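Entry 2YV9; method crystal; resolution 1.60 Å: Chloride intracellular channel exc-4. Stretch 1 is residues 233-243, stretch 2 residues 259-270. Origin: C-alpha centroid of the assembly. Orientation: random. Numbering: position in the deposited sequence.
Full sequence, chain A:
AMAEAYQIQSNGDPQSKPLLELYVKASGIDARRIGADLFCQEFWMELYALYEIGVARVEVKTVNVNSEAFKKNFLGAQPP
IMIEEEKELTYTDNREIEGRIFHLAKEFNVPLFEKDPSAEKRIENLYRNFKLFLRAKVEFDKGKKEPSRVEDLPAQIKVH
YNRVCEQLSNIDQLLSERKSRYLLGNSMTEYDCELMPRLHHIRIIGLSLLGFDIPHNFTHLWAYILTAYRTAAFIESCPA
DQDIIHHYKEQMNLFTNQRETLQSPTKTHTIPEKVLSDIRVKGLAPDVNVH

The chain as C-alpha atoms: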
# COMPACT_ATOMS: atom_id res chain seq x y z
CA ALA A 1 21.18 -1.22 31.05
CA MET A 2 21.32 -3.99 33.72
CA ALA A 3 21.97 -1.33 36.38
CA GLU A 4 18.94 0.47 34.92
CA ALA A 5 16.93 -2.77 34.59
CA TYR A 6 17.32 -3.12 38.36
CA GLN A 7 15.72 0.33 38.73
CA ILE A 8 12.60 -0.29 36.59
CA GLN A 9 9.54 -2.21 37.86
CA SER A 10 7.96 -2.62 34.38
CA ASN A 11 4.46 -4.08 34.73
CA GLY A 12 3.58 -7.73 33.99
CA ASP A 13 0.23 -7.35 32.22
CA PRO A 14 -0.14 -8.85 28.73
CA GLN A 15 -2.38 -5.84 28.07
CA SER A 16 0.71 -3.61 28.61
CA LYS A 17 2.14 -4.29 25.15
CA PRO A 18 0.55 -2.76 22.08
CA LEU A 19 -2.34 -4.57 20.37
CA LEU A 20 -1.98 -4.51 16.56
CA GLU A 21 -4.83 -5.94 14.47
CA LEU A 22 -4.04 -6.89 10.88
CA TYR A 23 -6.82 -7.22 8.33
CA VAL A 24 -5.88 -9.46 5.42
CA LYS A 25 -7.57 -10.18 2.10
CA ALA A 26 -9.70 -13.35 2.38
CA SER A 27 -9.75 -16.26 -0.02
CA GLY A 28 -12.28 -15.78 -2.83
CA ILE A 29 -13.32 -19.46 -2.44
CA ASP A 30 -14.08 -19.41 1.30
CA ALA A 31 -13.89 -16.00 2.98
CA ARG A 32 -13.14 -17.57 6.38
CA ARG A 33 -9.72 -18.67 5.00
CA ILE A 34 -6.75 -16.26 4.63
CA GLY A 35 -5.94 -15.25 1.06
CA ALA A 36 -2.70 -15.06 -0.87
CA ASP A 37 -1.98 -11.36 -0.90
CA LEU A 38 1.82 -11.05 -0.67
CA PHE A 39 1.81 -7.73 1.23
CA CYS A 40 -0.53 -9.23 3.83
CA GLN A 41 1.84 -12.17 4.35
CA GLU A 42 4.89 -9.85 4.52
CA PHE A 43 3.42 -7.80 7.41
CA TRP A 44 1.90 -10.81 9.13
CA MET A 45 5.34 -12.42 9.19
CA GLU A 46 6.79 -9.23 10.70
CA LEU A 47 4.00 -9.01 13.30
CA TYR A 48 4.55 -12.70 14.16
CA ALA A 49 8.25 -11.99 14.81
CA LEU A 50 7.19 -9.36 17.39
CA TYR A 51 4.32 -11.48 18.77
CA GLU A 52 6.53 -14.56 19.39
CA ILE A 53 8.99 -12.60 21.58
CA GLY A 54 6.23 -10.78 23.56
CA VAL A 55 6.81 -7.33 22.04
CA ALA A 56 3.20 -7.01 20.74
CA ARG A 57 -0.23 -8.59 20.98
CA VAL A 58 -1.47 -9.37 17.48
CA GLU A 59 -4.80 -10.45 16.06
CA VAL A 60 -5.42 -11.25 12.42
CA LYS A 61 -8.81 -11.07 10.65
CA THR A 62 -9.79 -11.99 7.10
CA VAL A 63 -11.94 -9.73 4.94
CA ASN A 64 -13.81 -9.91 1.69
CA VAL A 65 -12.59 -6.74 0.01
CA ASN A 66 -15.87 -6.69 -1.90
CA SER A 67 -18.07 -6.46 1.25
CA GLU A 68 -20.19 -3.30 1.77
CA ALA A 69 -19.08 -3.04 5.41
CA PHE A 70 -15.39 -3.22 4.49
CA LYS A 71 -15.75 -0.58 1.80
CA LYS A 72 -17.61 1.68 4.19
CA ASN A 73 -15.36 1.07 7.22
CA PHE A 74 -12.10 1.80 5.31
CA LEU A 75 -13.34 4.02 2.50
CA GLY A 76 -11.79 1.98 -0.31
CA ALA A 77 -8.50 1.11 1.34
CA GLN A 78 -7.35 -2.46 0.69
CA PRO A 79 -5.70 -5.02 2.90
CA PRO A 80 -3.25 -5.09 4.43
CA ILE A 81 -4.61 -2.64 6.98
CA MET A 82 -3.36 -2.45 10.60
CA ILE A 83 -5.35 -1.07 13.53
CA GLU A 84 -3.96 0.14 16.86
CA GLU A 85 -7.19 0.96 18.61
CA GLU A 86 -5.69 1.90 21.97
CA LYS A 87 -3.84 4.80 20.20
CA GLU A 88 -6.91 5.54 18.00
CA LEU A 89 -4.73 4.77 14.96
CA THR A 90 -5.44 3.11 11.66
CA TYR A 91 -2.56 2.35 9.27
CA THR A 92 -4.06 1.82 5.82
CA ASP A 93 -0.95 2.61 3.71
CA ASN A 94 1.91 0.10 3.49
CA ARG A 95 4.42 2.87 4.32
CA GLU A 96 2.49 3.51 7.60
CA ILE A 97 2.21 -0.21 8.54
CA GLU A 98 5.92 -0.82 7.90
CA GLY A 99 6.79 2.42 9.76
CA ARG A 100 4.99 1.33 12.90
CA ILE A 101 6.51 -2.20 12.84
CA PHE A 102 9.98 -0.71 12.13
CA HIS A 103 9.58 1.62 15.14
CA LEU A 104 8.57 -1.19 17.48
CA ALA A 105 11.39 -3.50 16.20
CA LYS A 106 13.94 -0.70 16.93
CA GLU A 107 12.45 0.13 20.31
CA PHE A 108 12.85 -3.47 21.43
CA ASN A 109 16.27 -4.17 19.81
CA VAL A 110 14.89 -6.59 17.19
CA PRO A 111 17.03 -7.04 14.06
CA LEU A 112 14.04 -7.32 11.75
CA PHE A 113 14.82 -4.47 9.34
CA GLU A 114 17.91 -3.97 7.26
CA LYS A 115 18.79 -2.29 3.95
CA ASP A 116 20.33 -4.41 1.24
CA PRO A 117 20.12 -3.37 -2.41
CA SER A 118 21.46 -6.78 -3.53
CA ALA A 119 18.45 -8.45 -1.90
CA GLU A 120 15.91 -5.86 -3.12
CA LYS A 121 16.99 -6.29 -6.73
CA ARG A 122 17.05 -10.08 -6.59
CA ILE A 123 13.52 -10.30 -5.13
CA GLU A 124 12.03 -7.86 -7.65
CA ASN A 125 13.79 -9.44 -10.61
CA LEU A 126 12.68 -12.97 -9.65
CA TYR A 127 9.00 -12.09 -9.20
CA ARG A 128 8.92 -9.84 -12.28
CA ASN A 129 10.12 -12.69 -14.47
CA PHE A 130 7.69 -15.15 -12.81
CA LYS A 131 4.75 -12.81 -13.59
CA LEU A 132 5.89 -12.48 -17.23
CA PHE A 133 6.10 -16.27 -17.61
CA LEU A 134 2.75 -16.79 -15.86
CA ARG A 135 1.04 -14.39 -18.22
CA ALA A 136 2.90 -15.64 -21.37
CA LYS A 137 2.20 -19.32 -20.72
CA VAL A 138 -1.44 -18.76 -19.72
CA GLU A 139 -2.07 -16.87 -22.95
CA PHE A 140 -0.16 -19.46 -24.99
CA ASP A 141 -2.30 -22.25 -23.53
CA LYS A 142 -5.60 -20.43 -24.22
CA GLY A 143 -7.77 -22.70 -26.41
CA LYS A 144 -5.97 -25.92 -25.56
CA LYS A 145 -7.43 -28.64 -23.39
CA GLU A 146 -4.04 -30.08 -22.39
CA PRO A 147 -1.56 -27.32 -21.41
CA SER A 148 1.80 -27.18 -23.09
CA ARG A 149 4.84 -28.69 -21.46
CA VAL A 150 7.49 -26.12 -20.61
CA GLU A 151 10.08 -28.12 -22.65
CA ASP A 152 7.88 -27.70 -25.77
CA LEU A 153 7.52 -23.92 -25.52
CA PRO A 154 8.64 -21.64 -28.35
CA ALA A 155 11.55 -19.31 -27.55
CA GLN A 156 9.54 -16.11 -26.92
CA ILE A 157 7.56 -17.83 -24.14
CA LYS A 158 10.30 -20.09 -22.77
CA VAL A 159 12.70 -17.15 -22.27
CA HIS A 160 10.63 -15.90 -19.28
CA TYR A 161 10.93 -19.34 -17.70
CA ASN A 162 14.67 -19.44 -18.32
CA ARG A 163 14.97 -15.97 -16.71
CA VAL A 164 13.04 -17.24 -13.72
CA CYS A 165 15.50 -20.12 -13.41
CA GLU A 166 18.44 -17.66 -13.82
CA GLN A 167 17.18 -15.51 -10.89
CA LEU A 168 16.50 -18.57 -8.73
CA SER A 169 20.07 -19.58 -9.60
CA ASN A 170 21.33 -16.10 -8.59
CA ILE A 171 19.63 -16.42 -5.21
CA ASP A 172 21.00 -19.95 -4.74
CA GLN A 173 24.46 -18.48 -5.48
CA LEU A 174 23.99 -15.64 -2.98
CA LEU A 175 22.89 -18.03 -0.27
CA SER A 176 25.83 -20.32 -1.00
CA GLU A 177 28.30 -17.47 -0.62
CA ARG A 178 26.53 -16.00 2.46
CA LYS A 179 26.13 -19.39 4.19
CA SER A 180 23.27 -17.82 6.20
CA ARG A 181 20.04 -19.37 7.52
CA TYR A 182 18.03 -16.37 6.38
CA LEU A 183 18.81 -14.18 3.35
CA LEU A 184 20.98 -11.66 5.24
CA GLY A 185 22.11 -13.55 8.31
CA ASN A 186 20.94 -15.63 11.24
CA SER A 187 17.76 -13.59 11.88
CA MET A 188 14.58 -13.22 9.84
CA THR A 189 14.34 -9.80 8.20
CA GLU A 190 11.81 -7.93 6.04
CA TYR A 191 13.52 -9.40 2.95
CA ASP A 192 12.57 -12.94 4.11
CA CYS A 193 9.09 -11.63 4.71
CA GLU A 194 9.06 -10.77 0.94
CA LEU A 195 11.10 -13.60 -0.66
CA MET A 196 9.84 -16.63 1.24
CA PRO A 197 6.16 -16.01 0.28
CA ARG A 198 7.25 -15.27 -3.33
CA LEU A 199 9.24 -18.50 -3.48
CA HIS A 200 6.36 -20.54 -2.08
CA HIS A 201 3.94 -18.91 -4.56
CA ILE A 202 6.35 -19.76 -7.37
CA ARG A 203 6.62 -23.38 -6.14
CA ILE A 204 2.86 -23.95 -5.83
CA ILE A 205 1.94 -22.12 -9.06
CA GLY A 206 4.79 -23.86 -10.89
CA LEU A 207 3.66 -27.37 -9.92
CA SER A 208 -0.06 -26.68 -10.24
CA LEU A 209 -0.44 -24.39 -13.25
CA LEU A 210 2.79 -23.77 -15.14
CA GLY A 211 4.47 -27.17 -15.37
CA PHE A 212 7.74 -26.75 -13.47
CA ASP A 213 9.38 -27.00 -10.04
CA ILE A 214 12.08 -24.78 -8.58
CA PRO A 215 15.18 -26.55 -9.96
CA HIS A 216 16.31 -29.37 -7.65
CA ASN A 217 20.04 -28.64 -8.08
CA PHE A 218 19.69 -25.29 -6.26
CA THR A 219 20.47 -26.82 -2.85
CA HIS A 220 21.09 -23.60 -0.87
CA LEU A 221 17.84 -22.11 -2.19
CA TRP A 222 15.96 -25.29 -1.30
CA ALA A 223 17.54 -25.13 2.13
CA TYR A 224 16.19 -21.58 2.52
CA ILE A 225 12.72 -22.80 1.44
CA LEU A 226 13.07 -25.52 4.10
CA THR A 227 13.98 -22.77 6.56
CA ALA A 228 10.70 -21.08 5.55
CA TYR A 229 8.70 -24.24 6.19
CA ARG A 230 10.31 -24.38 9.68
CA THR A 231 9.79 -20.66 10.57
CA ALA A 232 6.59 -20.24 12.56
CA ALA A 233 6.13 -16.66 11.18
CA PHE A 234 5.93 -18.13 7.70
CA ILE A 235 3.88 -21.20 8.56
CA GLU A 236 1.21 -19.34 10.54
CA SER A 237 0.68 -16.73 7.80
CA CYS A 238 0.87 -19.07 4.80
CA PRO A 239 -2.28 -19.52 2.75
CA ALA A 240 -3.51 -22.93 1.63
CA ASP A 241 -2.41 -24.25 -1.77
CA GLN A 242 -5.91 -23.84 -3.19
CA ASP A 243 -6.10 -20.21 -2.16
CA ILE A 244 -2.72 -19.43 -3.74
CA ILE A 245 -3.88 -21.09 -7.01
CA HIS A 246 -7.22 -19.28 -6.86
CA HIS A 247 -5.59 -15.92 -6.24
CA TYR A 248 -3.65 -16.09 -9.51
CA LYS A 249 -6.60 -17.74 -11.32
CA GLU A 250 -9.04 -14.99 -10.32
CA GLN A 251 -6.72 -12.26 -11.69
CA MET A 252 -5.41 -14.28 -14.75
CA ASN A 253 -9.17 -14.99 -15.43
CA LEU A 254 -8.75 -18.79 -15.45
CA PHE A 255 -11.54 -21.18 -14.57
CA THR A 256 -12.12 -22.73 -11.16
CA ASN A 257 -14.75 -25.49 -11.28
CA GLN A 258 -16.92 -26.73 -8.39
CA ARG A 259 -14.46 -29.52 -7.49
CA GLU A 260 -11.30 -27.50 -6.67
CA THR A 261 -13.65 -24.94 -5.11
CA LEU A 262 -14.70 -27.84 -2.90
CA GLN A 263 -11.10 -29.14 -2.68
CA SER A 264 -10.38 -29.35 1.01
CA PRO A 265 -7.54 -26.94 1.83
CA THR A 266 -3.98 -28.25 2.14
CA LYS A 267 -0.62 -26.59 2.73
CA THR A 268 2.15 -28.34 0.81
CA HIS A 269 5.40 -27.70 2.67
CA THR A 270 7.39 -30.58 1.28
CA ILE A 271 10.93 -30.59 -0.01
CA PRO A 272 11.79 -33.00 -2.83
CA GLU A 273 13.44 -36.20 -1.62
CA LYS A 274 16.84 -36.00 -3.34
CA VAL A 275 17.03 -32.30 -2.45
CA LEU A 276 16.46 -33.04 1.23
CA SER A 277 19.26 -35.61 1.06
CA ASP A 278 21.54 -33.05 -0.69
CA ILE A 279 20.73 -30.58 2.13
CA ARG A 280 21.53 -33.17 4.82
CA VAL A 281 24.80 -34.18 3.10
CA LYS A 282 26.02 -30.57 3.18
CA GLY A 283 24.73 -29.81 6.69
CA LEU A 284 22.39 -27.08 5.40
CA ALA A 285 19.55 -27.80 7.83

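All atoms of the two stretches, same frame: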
# COMPACT_ATOMS: atom_id res chain seq x y z
N ALA A 233 6.68 -17.91 11.83
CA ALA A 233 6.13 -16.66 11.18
C ALA A 233 5.61 -16.95 9.77
O ALA A 233 4.57 -16.42 9.36
CB ALA A 233 7.17 -15.56 11.13
N PHE A 234 6.35 -17.75 9.04
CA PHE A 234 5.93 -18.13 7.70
C PHE A 234 4.73 -19.10 7.72
O PHE A 234 3.70 -18.91 7.01
CB PHE A 234 7.09 -18.74 6.92
CG PHE A 234 6.67 -19.25 5.56
CD1 PHE A 234 6.54 -18.35 4.50
CD2 PHE A 234 6.27 -20.58 5.38
CE1 PHE A 234 6.11 -18.78 3.29
CE2 PHE A 234 5.82 -21.02 4.11
CZ PHE A 234 5.75 -20.08 3.08
N ILE A 235 4.87 -20.15 8.54
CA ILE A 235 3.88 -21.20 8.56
C ILE A 235 2.53 -20.63 8.95
O ILE A 235 1.50 -20.93 8.28
CB ILE A 235 4.28 -22.33 9.51
CG1 ILE A 235 5.59 -22.99 9.06
CG2 ILE A 235 3.17 -23.38 9.61
CD1 ILE A 235 6.22 -23.87 10.18
N GLU A 236 2.50 -19.83 10.00
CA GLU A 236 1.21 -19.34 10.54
C GLU A 236 0.49 -18.42 9.56
O GLU A 236 -0.75 -18.35 9.55
CB GLU A 236 1.42 -18.66 11.89
CG GLU A 236 1.77 -19.66 13.01
CD GLU A 236 0.84 -20.85 13.07
OE1 GLU A 236 -0.38 -20.62 13.23
OE2 GLU A 236 1.31 -22.00 12.93
N SER A 237 1.25 -17.73 8.72
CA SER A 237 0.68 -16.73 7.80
C SER A 237 0.53 -17.25 6.38
O SER A 237 0.21 -16.49 5.48
CB SER A 237 1.59 -15.51 7.77
OG SER A 237 2.92 -15.89 7.35
N CYS A 238 0.78 -18.53 6.17
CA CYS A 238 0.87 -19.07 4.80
C CYS A 238 -0.50 -19.57 4.34
O CYS A 238 -1.13 -20.40 5.03
CB CYS A 238 1.89 -20.22 4.74
SG CYS A 238 2.12 -20.88 3.06
N PRO A 239 -0.96 -19.07 3.18
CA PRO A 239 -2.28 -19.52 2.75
C PRO A 239 -2.24 -20.93 2.26
O PRO A 239 -1.20 -21.40 1.87
CB PRO A 239 -2.60 -18.59 1.59
CG PRO A 239 -1.32 -18.21 1.06
CD PRO A 239 -0.42 -18.09 2.26
N ALA A 240 -3.42 -21.59 2.21
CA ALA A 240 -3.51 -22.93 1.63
C ALA A 240 -3.22 -22.93 0.12
O ALA A 240 -3.42 -21.91 -0.60
CB ALA A 240 -4.96 -23.53 1.88
N ASP A 241 -2.73 -24.09 -0.37
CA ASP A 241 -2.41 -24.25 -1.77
C ASP A 241 -3.54 -23.76 -2.69
O ASP A 241 -3.32 -23.07 -3.69
CB ASP A 241 -2.19 -25.72 -2.13
CG ASP A 241 -1.14 -26.42 -1.27
OD1 ASP A 241 -0.21 -25.77 -0.68
OD2 ASP A 241 -1.25 -27.66 -1.22
N GLN A 242 -4.77 -24.14 -2.34
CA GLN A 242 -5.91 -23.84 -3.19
C GLN A 242 -6.18 -22.35 -3.28
O GLN A 242 -6.63 -21.86 -4.33
CB GLN A 242 -7.16 -24.53 -2.67
CG GLN A 242 -7.13 -26.05 -2.79
CD GLN A 242 -6.21 -26.71 -1.80
OE1 GLN A 242 -5.90 -26.17 -0.73
NE2 GLN A 242 -5.81 -27.93 -2.12
N ASP A 243 -5.89 -21.64 -2.19
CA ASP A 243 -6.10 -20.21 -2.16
C ASP A 243 -4.97 -19.45 -2.90
O ASP A 243 -5.20 -18.38 -3.44
CB ASP A 243 -6.31 -19.69 -0.73
CG ASP A 243 -7.49 -20.34 -0.09
OD1 ASP A 243 -8.49 -20.39 -0.87
OD2 ASP A 243 -7.38 -20.88 1.04
N ARG A 259 -15.29 -28.53 -8.18
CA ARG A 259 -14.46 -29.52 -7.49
C ARG A 259 -13.34 -28.88 -6.67
O ARG A 259 -13.30 -29.04 -5.45
CB ARG A 259 -13.87 -30.52 -8.49
CG ARG A 259 -13.32 -31.79 -7.87
CD ARG A 259 -12.71 -32.70 -8.92
NE ARG A 259 -11.44 -32.18 -9.43
CZ ARG A 259 -10.27 -32.29 -8.81
NH1 ARG A 259 -10.18 -32.89 -7.62
NH2 ARG A 259 -9.18 -31.77 -9.37
N GLU A 260 -12.44 -28.16 -7.34
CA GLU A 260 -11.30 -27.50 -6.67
C GLU A 260 -11.73 -26.31 -5.79
O GLU A 260 -10.92 -25.77 -5.00
CB GLU A 260 -10.25 -27.04 -7.67
CG GLU A 260 -10.76 -26.13 -8.77
CD GLU A 260 -10.83 -26.80 -10.12
OE1 GLU A 260 -11.04 -26.08 -11.11
OE2 GLU A 260 -10.66 -28.04 -10.20
N THR A 261 -12.98 -25.90 -5.97
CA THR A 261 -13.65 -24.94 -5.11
C THR A 261 -14.08 -25.68 -3.86
O THR A 261 -14.15 -25.10 -2.77
CB THR A 261 -14.88 -24.36 -5.83
OG1 THR A 261 -14.49 -23.78 -7.08
CG2 THR A 261 -15.58 -23.32 -4.95
N LEU A 262 -14.39 -26.96 -4.02
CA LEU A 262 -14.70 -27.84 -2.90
C LEU A 262 -13.48 -28.64 -2.45
O LEU A 262 -13.57 -29.38 -1.46
CB LEU A 262 -15.87 -28.79 -3.23
CG LEU A 262 -17.26 -28.15 -3.34
CD1 LEU A 262 -18.31 -29.18 -3.77
CD2 LEU A 262 -17.67 -27.48 -2.03
N GLN A 263 -12.35 -28.52 -3.15
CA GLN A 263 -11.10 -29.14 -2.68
C GLN A 263 -10.87 -28.67 -1.27
O GLN A 263 -10.87 -27.47 -1.01
CB GLN A 263 -9.87 -28.74 -3.51
CG GLN A 263 -9.43 -29.74 -4.56
CD GLN A 263 -8.31 -29.18 -5.42
OE1 GLN A 263 -7.43 -28.48 -4.92
NE2 GLN A 263 -8.33 -29.50 -6.71
N SER A 264 -10.66 -29.63 -0.38
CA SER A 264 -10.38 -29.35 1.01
C SER A 264 -8.99 -28.74 1.06
O SER A 264 -8.14 -29.15 0.31
CB SER A 264 -10.43 -30.64 1.80
OG SER A 264 -11.64 -31.31 1.50
N PRO A 265 -8.80 -27.71 1.88
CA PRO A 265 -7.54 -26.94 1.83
C PRO A 265 -6.35 -27.71 2.38
O PRO A 265 -6.45 -28.35 3.44
CB PRO A 265 -7.83 -25.75 2.74
CG PRO A 265 -8.89 -26.25 3.70
CD PRO A 265 -9.74 -27.17 2.88
N THR A 266 -5.21 -27.60 1.69
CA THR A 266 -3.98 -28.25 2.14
C THR A 266 -2.86 -27.23 2.04
O THR A 266 -2.99 -26.28 1.29
CB THR A 266 -3.62 -29.44 1.24
OG1 THR A 266 -3.58 -29.03 -0.14
CG2 THR A 266 -4.66 -30.54 1.38
N LYS A 267 -1.76 -27.46 2.76
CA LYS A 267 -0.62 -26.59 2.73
C LYS A 267 0.61 -27.47 2.46
O LYS A 267 1.10 -28.15 3.38
CB LYS A 267 -0.39 -25.89 4.08
CG LYS A 267 -1.31 -24.77 4.46
CD LYS A 267 -0.64 -23.94 5.56
CE LYS A 267 -1.63 -23.32 6.52
NZ LYS A 267 -0.87 -22.74 7.65
N THR A 268 1.08 -27.45 1.23
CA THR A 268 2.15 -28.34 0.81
C THR A 268 3.49 -27.68 1.15
O THR A 268 3.92 -26.78 0.45
CB THR A 268 2.05 -28.61 -0.70
OG1 THR A 268 0.82 -29.28 -0.98
CG2 THR A 268 3.20 -29.47 -1.18
N HIS A 269 4.10 -28.14 2.23
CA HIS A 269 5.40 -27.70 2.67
C HIS A 269 6.36 -28.87 2.66
O HIS A 269 6.84 -29.28 3.71
CB HIS A 269 5.30 -27.13 4.08
CG HIS A 269 4.52 -25.87 4.16
ND1 HIS A 269 4.19 -25.26 5.35
CD2 HIS A 269 4.02 -25.08 3.18
CE1 HIS A 269 3.53 -24.14 5.10
NE2 HIS A 269 3.39 -24.03 3.79
N THR A 270 6.66 -29.35 1.47
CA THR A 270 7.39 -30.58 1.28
C THR A 270 8.53 -30.35 0.33
O THR A 270 8.33 -29.89 -0.79
CB THR A 270 6.44 -31.61 0.67
OG1 THR A 270 5.46 -31.93 1.67
CG2 THR A 270 7.18 -32.85 0.24

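This is a polar contact in which the first turn of a helix, through Asp 241 and Gln 242, reads the backbone and hydroxyls of an extended loop, burying 581 Å² in all. Ala 240 holds the N-cap position, and the free amide that follows it, Asp 241 N, donates to Thr 266 O at 2.8 Å. The carboxylate of Asp 241, chi1 in m, then spans the loop: OD1 accepts from Thr 268 N at 2.9 Å, while OD2 takes Thr 266 OG1 at 2.9 Å and Thr 268 OG1 at 2.6 Å. An alternating Thr-Lys-Thr sequence suits this, since both hydroxyls reach one acid while Lys 267 turns its CB away.

Gln 242 uses both ends of its amide. Gln 242 OE1 accepts from Thr 266 N at 2.9 Å, and Gln 242 NE2 donates to Thr 266 OG1 at 3.2 Å and to Gln 263 OE1 at 3.3 Å. Ala 240 CB packs 3.7 Å from Pro 265 CB, an apolar touch beside the polar network.

Although its CA-to-CB bond points away, Lys 267 reaches across to stretch 1 so that NZ donates to Ile 235 O, a carbonyl of the preceding helix, at 3.0 Å. Beyond it, His 269 lies obliquely against Phe 234, with Cys 238 SG at its ring edge, 3.5 Å from His 269 NE2; this buried nitrogen has no assigned partner.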